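Local coordinates for putative metal binding protein (Coccidioides immitis, PDB 3CVG) that is a putative metal-binding protein of the periplasmic binding protein superfamily and probably captures its ligand between two lobes, at residues A[94-99]-A[239-244]; A[110-115]-A[198-203]. All blocks are in the same frame, centred on the assembly; numbering follows the deposited sequence.

Contact 1. Residues A[94-99]-A[239-244]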
loop_
_atom_site.group_PDB
_atom_site.type_symbol
_atom_site.label_atom_id
_atom_site.label_comp_id
_atom_site.label_asym_id
_atom_site.label_seq_id
_atom_site.Cartn_x
_atom_site.Cartn_y
_atom_site.Cartn_z
ATOM N N ILE A 94 5.230 6.664 21.164
ATOM C CA ILE A 94 3.887 6.809 20.605
ATOM C C ILE A 94 3.273 5.432 20.415
ATOM O O ILE A 94 2.063 5.245 20.588
ATOM C CB ILE A 94 3.912 7.504 19.223
ATOM C CG1 ILE A 94 4.130 9.009 19.396
ATOM C CG2 ILE A 94 2.609 7.232 18.474
ATOM C CD1 ILE A 94 4.283 9.756 18.081
ATOM N N SER A 95 4.121 4.476 20.047
ATOM C CA SER A 95 3.694 3.106 19.808
ATOM C C SER A 95 4.395 2.125 20.738
ATOM O O SER A 95 5.518 2.360 21.180
ATOM C CB SER A 95 3.987 2.701 18.356
ATOM O OG SER A 95 3.244 3.473 17.429
ATOM N N GLU A 96 3.720 1.018 21.021
ATOM C CA GLU A 96 4.278 -0.021 21.875
ATOM C C GLU A 96 5.312 -0.789 21.068
ATOM O O GLU A 96 5.241 -0.838 19.841
ATOM C CB GLU A 96 3.184 -1.000 22.303
ATOM C CG GLU A 96 2.107 -0.424 23.194
ATOM C CD GLU A 96 2.476 -0.500 24.658
ATOM O OE1 GLU A 96 3.389 0.239 25.090
ATOM O OE2 GLU A 96 1.854 -1.313 25.374
ATOM N N SER A 97 6.277 -1.379 21.758
ATOM C CA SER A 97 7.289 -2.187 21.098
ATOM C C SER A 97 6.855 -3.625 21.356
ATOM O O SER A 97 6.453 -3.962 22.466
ATOM C CB SER A 97 8.664 -1.939 21.718
ATOM O OG SER A 97 9.669 -2.691 21.061
ATOM N N PRO A 98 6.920 -4.491 20.338
ATOM C CA PRO A 98 7.367 -4.222 18.969
ATOM C C PRO A 98 6.176 -4.041 18.040
ATOM O O PRO A 98 5.019 -4.098 18.474
ATOM C CB PRO A 98 8.140 -5.481 18.628
ATOM C CG PRO A 98 7.232 -6.539 19.209
ATOM C CD PRO A 98 6.838 -5.947 20.574
ATOM N N SER A 99 6.469 -3.818 16.761
ATOM C CA SER A 99 5.422 -3.673 15.758
ATOM C C SER A 99 5.065 -5.105 15.388
ATOM O O SER A 99 5.804 -6.030 15.737
ATOM C CB SER A 99 5.945 -2.942 14.522
ATOM O OG SER A 99 6.887 -3.730 13.822
ATOM N N LEU A 239 1.241 -3.633 12.108
ATOM C CA LEU A 239 0.246 -3.092 13.024
ATOM C C LEU A 239 0.985 -2.410 14.168
ATOM O O LEU A 239 2.000 -2.917 14.649
ATOM C CB LEU A 239 -0.636 -4.197 13.605
ATOM C CG LEU A 239 -1.684 -3.684 14.599
ATOM C CD1 LEU A 239 -2.800 -2.997 13.837
ATOM C CD2 LEU A 239 -2.251 -4.832 15.414
ATOM N N LEU A 240 0.481 -1.257 14.591
ATOM C CA LEU A 240 1.089 -0.524 15.692
ATOM C C LEU A 240 0.094 -0.435 16.837
ATOM O O LEU A 240 -1.065 -0.084 16.629
ATOM C CB LEU A 240 1.484 0.890 15.256
ATOM C CG LEU A 240 2.618 1.042 14.234
ATOM C CD1 LEU A 240 2.791 2.515 13.873
ATOM C CD2 LEU A 240 3.910 0.477 14.810
ATOM N N VAL A 241 0.544 -0.781 18.036
ATOM C CA VAL A 241 -0.302 -0.707 19.217
ATOM C C VAL A 241 0.038 0.596 19.927
ATOM O O VAL A 241 1.178 0.807 20.345
ATOM C CB VAL A 241 -0.054 -1.900 20.166
ATOM C CG1 VAL A 241 -0.776 -1.683 21.490
ATOM C CG2 VAL A 241 -0.538 -3.186 19.507
ATOM N N GLY A 242 -0.954 1.471 20.042
ATOM C CA GLY A 242 -0.742 2.751 20.690
ATOM C C GLY A 242 -0.354 2.619 22.148
ATOM O O GLY A 242 -0.926 1.808 22.876
ATOM N N ALA A 243 0.621 3.415 22.579
ATOM C CA ALA A 243 1.083 3.382 23.963
ATOM C C ALA A 243 0.042 3.979 24.908
ATOM O O ALA A 243 -0.167 3.474 26.014
ATOM C CB ALA A 243 2.400 4.139 24.097
ATOM N N ARG A 244 -0.606 5.053 24.467
ATOM C CA ARG A 244 -1.618 5.740 25.265
ATOM C C ARG A 244 -3.005 5.258 24.868
ATOM O O ARG A 244 -4.011 5.798 25.321
ATOM C CB ARG A 244 -1.534 7.252 25.024
ATOM C CG ARG A 244 -0.125 7.830 25.071
ATOM C CD ARG A 244 0.493 7.689 26.446
ATOM N NE ARG A 244 -0.297 8.372 27.469
ATOM C CZ ARG A 244 0.016 8.406 28.760
ATOM N NH1 ARG A 244 1.110 7.795 29.194
ATOM N NH2 ARG A 244 -0.766 9.050 29.616
#
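Glu96 crosses Val241 obliquely, with its CG 3.6 Å from Val241 CG1 and 3.2 Å from Val241 O. Its CG is anti to the carbonyl carbon (chi1 -66°), and the chain bends at chi2 (-88°). The bend brings OE1 to 4.1 Å from Ala243 CB, beside the backbone of the other segment. Beside this overlap the two backbones join. Glu96 N gives a short bond of 2.6 Å to Val241 O, almost along the C=O axis. Ala243 N points straight at Ile94 O (3.1 Å, 175° at the hydrogen) but sits above the carbonyl plane. These two bonds flank Ser95 and Gly242, which form a single beta bridge. Ser95 OG lies against Leu240, 3.7 Å from CD1. This hydroxyl is hydrogen-bonded to Ser89 OG of helix 83-91. Leu240 CD2 also reaches Ser99 CB at 4.0 Å. The contact thus ties the loop between helix 83-91 and strand 100-111 to strand 234-241 and the residues that follow it. Both hydrogen bonds across the segments use main-chain atoms, so the bridge is made by the backbones, with side-chain contacts, mainly through carbon, beside it.

Contact 2. Residues A[110-115]-A[198-203]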
loop_
_atom_site.group_PDB
_atom_site.type_symbol
_atom_site.label_atom_id
_atom_site.label_comp_id
_atom_site.label_asym_id
_atom_site.label_seq_id
_atom_site.Cartn_x
_atom_site.Cartn_y
_atom_site.Cartn_z
ATOM N N ILE A 110 3.511 -0.512 -14.399
ATOM C CA ILE A 110 2.755 -0.871 -15.585
ATOM C C ILE A 110 2.925 0.238 -16.624
ATOM O O ILE A 110 3.287 1.366 -16.285
ATOM C CB ILE A 110 1.262 -1.086 -15.233
ATOM C CG1 ILE A 110 0.608 0.235 -14.813
ATOM C CG2 ILE A 110 1.140 -2.084 -14.082
ATOM C CD1 ILE A 110 0.033 1.033 -15.973
ATOM N N GLY A 111 2.683 -0.090 -17.889
ATOM C CA GLY A 111 2.821 0.898 -18.946
ATOM C C GLY A 111 2.048 0.482 -20.186
ATOM O O GLY A 111 1.469 -0.607 -20.221
ATOM N N PRO A 112 2.020 1.325 -21.229
ATOM C CA PRO A 112 1.292 0.997 -22.457
ATOM C C PRO A 112 1.914 -0.138 -23.269
ATOM O O PRO A 112 3.121 -0.372 -23.214
ATOM C CB PRO A 112 1.297 2.321 -23.217
ATOM C CG PRO A 112 2.626 2.894 -22.861
ATOM C CD PRO A 112 2.726 2.615 -21.362
ATOM N N PRO A 113 1.085 -0.864 -24.034
ATOM C CA PRO A 113 1.546 -1.975 -24.869
ATOM C C PRO A 113 2.631 -1.542 -25.861
ATOM O O PRO A 113 3.496 -2.330 -26.217
ATOM C CB PRO A 113 0.269 -2.426 -25.576
ATOM C CG PRO A 113 -0.781 -2.155 -24.553
ATOM C CD PRO A 113 -0.387 -0.798 -24.015
ATOM N N SER A 114 2.587 -0.288 -26.298
ATOM C CA SER A 114 3.579 0.218 -27.250
ATOM C C SER A 114 4.986 0.250 -26.663
ATOM O O SER A 114 5.969 0.271 -27.400
ATOM C CB SER A 114 3.188 1.616 -27.741
ATOM O OG SER A 114 2.935 2.489 -26.652
ATOM N N ASN A 115 5.074 0.277 -25.335
ATOM C CA ASN A 115 6.356 0.268 -24.645
ATOM C C ASN A 115 7.400 1.195 -25.281
ATOM O O ASN A 115 8.461 0.747 -25.715
ATOM C CB ASN A 115 6.873 -1.182 -24.596
ATOM C CG ASN A 115 8.045 -1.365 -23.653
ATOM O OD1 ASN A 115 8.285 -0.543 -22.766
ATOM N ND2 ASN A 115 8.772 -2.469 -23.826
ATOM N N ARG A 198 -1.771 6.394 -21.895
ATOM C CA ARG A 198 -0.605 5.645 -22.356
ATOM C C ARG A 198 0.669 6.056 -21.615
ATOM O O ARG A 198 1.692 6.354 -22.230
ATOM C CB ARG A 198 -0.407 5.819 -23.867
ATOM C CG ARG A 198 -1.538 5.233 -24.700
ATOM C CD ARG A 198 -1.254 5.382 -26.188
ATOM N NE ARG A 198 -1.342 6.779 -26.600
ATOM C CZ ARG A 198 -0.899 7.247 -27.760
ATOM N NH1 ARG A 198 -0.328 6.427 -28.636
ATOM N NH2 ARG A 198 -1.029 8.536 -28.043
ATOM N N GLU A 199 0.602 6.071 -20.288
ATOM C CA GLU A 199 1.755 6.434 -19.477
ATOM C C GLU A 199 2.132 5.286 -18.548
ATOM O O GLU A 199 1.310 4.411 -18.242
ATOM C CB GLU A 199 1.446 7.676 -18.631
ATOM C CG GLU A 199 0.920 8.858 -19.427
ATOM C CD GLU A 199 0.631 10.087 -18.577
ATOM O OE1 GLU A 199 0.409 9.960 -17.349
ATOM O OE2 GLU A 199 0.605 11.191 -19.151
ATOM N N TYR A 200 3.385 5.282 -18.116
ATOM C CA TYR A 200 3.849 4.280 -17.175
ATOM C C TYR A 200 3.485 4.825 -15.801
ATOM O O TYR A 200 3.336 6.040 -15.629
ATOM C CB TYR A 200 5.365 4.123 -17.246
ATOM C CG TYR A 200 5.880 3.543 -18.545
ATOM C CD1 TYR A 200 6.265 2.204 -18.633
ATOM C CD2 TYR A 200 6.024 4.347 -19.676
ATOM C CE1 TYR A 200 6.788 1.677 -19.820
ATOM C CE2 TYR A 200 6.547 3.833 -20.865
ATOM C CZ TYR A 200 6.930 2.497 -20.931
ATOM O OH TYR A 200 7.464 1.998 -22.103
ATOM N N THR A 201 3.317 3.933 -14.832
ATOM C CA THR A 201 3.008 4.364 -13.484
ATOM C C THR A 201 3.207 3.230 -12.494
ATOM O O THR A 201 3.147 2.055 -12.861
ATOM C CB THR A 201 1.546 4.851 -13.357
ATOM O OG1 THR A 201 1.384 5.522 -12.107
ATOM C CG2 THR A 201 0.571 3.666 -13.402
ATOM N N ILE A 202 3.474 3.593 -11.246
ATOM C CA ILE A 202 3.607 2.602 -10.191
ATOM C C ILE A 202 2.216 2.582 -9.584
ATOM O O ILE A 202 1.639 3.638 -9.311
ATOM C CB ILE A 202 4.643 3.021 -9.127
ATOM C CG1 ILE A 202 6.061 2.839 -9.688
ATOM C CG2 ILE A 202 4.447 2.216 -7.852
ATOM C CD1 ILE A 202 6.475 1.390 -9.930
ATOM N N THR A 203 1.670 1.382 -9.425
ATOM C CA THR A 203 0.343 1.189 -8.861
ATOM C C THR A 203 0.450 -0.029 -7.936
ATOM O O THR A 203 1.553 -0.518 -7.681
ATOM C CB THR A 203 -0.711 0.941 -9.995
ATOM O OG1 THR A 203 -2.023 0.832 -9.431
ATOM C CG2 THR A 203 -0.394 -0.337 -10.766
#
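Tyr200 sits where strand 100-111 runs antiparallel to strand 200-204, in one lobe of a fold consistent with the periplasmic binding protein superfamily. Its CB starts 3.6 Å from Ile110 O, and chi1 of -67° sets CG anti to the carbonyl carbon. CG and CD1 then pass Gly111 CA, which comes to 3.7 Å from CD1. Pro112 CD lies over one face of the ring, nearest CE2 and CD2. That carbon stands over the ring centre, 4.0 Å from the centroid and 10° off the normal, a CH-pi contact. At the tip, OH gives its proton to Asn115 OD1, and Tyr200 OH also accepts from Ala117 N. Asn115 is brought round by a type I turn from Pro112 to Asn115, closed by Asn115 N to Pro112 O.

Next to the ring along the strands, Ile110 and Thr201 form a hydrogen-bonded pair with N-H to O bonds in both directions. Their side chains lie side by side, with Ile110 CG1 3.7 Å from Thr201 CG2. Leu191 and Ala194 of helix 187-196 pack on this face. Arg198 follows that helix in a Schellman motif, with positive phi, and its CB touches Pro112 CB. Asn115 OD1 takes a second bond from Leu119 N, while Tyr200 OH approaches it in the amide plane, on a lone pair, at 2.8 Å.

Overall arrangement
The chain's centre lies between contacts 1 and 2. Their own centres are 38 Å apart, and their nearest atoms are about 20 Å apart, so they do not touch. Strand 100-111 links them. It follows the 94-99 loop, pairs with strand 234-241 and carries Ile110 and Gly111 into contact 2. In the sequence, both segments of contact 2 fall between the two segments of contact 1. The spacing is consistent with two lobes joined by long strands, as in periplasmic binding proteins. At the Thr203 end of contact 2, the side chain of Thr203 is about 8 Å from a bound calcium ion, too far for direct coordination.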